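Local coordinates for VIN1 (Oscarella pearsei, PDB 6BFI), which binds actin filaments and may play a role in cell-cell adhesion, as a sponge member of the vinculin/alpha-catenin family, at residues Lys330-Leu335 / Ala348-Ala353. Residues are numbered along the deposited sequence; the frame is centred on the assembly and turned at random.
Sequences KELEEL and ALAHAA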
loop_
_atom_site.group_PDB
_atom_site.type_symbol
_atom_site.label_atom_id
_atom_site.label_comp_id
_atom_site.label_asym_id
_atom_site.label_seq_id
_atom_site.Cartn_x
_atom_site.Cartn_y
_atom_site.Cartn_z
ATOM N N LYS A 330 -4.812 5.927 37.582
ATOM C CA LYS A 330 -5.478 5.693 38.860
ATOM C C LYS A 330 -5.649 6.993 39.635
ATOM O O LYS A 330 -6.704 7.232 40.237
ATOM C CB LYS A 330 -4.689 4.672 39.679
ATOM C CG LYS A 330 -4.519 3.332 38.983
ATOM C CD LYS A 330 -3.260 2.619 39.446
ATOM C CE LYS A 330 -2.955 1.414 38.568
ATOM N NZ LYS A 330 -1.642 0.794 38.900
ATOM N N GLU A 331 -4.626 7.852 39.620
ATOM C CA GLU A 331 -4.731 9.141 40.300
ATOM C C GLU A 331 -5.817 10.012 39.676
ATOM O O GLU A 331 -6.583 10.670 40.392
ATOM C CB GLU A 331 -3.380 9.856 40.271
ATOM C CG GLU A 331 -2.308 9.179 41.114
ATOM C CD GLU A 331 -0.954 9.853 40.999
ATOM O OE1 GLU A 331 -0.449 9.998 39.866
ATOM O OE2 GLU A 331 -0.394 10.245 42.045
ATOM N N LEU A 332 -5.904 10.025 38.343
ATOM C CA LEU A 332 -6.940 10.809 37.679
ATOM C C LEU A 332 -8.331 10.288 38.013
ATOM O O LEU A 332 -9.263 11.073 38.226
ATOM C CB LEU A 332 -6.720 10.806 36.168
ATOM C CG LEU A 332 -5.730 11.839 35.631
ATOM C CD1 LEU A 332 -5.515 11.635 34.140
ATOM C CD2 LEU A 332 -6.224 13.248 35.919
ATOM N N GLU A 333 -8.495 8.963 38.061
ATOM C CA GLU A 333 -9.801 8.403 38.391
ATOM C C GLU A 333 -10.180 8.670 39.842
ATOM O O GLU A 333 -11.361 8.882 40.143
ATOM C CB GLU A 333 -9.820 6.906 38.084
ATOM C CG GLU A 333 -10.186 6.596 36.637
ATOM C CD GLU A 333 -9.759 5.208 36.198
ATOM O OE1 GLU A 333 -8.856 4.631 36.839
ATOM O OE2 GLU A 333 -10.326 4.697 35.208
ATOM N N GLU A 334 -9.201 8.680 40.752
ATOM C CA GLU A 334 -9.505 9.047 42.132
ATOM C C GLU A 334 -9.864 10.523 42.242
ATOM O O GLU A 334 -10.717 10.900 43.055
ATOM C CB GLU A 334 -8.327 8.710 43.046
ATOM C CG GLU A 334 -8.063 7.221 43.187
ATOM C CD GLU A 334 -7.150 6.900 44.353
ATOM O OE1 GLU A 334 -7.094 7.706 45.306
ATOM O OE2 GLU A 334 -6.488 5.841 44.314
ATOM N N LEU A 335 -9.225 11.375 41.437
ATOM C CA LEU A 335 -9.613 12.783 41.395
ATOM C C LEU A 335 -11.044 12.940 40.898
ATOM O O LEU A 335 -11.846 13.671 41.490
ATOM C CB LEU A 335 -8.654 13.569 40.502
ATOM C CG LEU A 335 -7.375 14.112 41.134
ATOM C CD1 LEU A 335 -6.532 14.817 40.083
ATOM C CD2 LEU A 335 -7.713 15.051 42.282
ATOM N N ALA A 348 -3.926 19.585 34.883
ATOM C CA ALA A 348 -2.469 19.523 34.852
ATOM C C ALA A 348 -1.982 18.081 34.905
ATOM O O ALA A 348 -1.001 17.726 34.238
ATOM C CB ALA A 348 -1.882 20.334 36.007
ATOM N N LEU A 349 -2.654 17.237 35.692
ATOM C CA LEU A 349 -2.296 15.824 35.731
ATOM C C LEU A 349 -2.596 15.146 34.399
ATOM O O LEU A 349 -1.824 14.294 33.939
ATOM C CB LEU A 349 -3.039 15.134 36.875
ATOM C CG LEU A 349 -2.640 13.698 37.214
ATOM C CD1 LEU A 349 -1.144 13.606 37.471
ATOM C CD2 LEU A 349 -3.422 13.210 38.422
ATOM N N ALA A 350 -3.706 15.520 33.757
ATOM C CA ALA A 350 -4.028 14.964 32.447
ATOM C C ALA A 350 -3.021 15.412 31.395
ATOM O O ALA A 350 -2.625 14.621 30.532
ATOM C CB ALA A 350 -5.444 15.365 32.038
ATOM N N HIS A 351 -2.600 16.677 31.450
ATOM C CA HIS A 351 -1.590 17.165 30.517
ATOM C C HIS A 351 -0.262 16.447 30.726
ATOM O O HIS A 351 0.424 16.092 29.758
ATOM C CB HIS A 351 -1.424 18.676 30.677
ATOM C CG HIS A 351 -0.599 19.314 29.602
ATOM N ND1 HIS A 351 0.777 19.248 29.582
ATOM C CD2 HIS A 351 -0.958 20.036 28.515
ATOM C CE1 HIS A 351 1.230 19.897 28.525
ATOM N NE2 HIS A 351 0.198 20.386 27.862
ATOM N N ALA A 352 0.114 16.217 31.989
ATOM C CA ALA A 352 1.308 15.426 32.269
ATOM C C ALA A 352 1.172 14.016 31.709
ATOM O O ALA A 352 2.140 13.451 31.184
ATOM C CB ALA A 352 1.575 15.386 33.773
ATOM N N ALA A 353 -0.027 13.432 31.806
ATOM C CA ALA A 353 -0.258 12.126 31.199
ATOM C C ALA A 353 -0.089 12.186 29.688
ATOM O O ALA A 353 0.429 11.244 29.077
ATOM C CB ALA A 353 -1.650 11.611 31.562
#
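L349 pushes its CD2 methyl into a hollow formed by E331, L332 and L335, joining two consecutive antiparallel helices of a vinculin-family helical bundle close to the turn that links them. Residues 330-335 belong to helix 312-338 and 348-353 to helix 344-375; the axes of the two segments run at 158° and approach to 10.3 Å, a spacing bridged by leucines. With CG anti to the backbone N (chi1 -171°), L349 extends toward helix 312-338. Its CD2 lies 3.8 Å from CB of E331, 3.8 Å from CD2 of L332 and 3.9 Å from CD1 of L335, so three residues spaced i, i+1 and i+4 line one side of a single methyl. E331 supplies the wall with its first methylene, CB. L332 answers from the other helix: the two leucines slide past one another in opposite directions, and CD2 of L332 ends beside CB of L349 at 3.8 Å. The CD1 branch of L332 enters the shallow dip over A350, where the small alanine lets it come close to the backbone, while I287 packs on both L332 and A350 from the loop between helices 268-283 and 289-306. An alanine in place of L332 would probably open a gap beside L349 and leave the A350 dip unfilled from this helix. I328, one turn before L332 on helix 312-338, also touches L349, and L282 of helix 268-283 lies against A350. No hydrogen bond crosses between the segments; the closest approach to A350 is CD1 of L332, 4.0 Å from its CA.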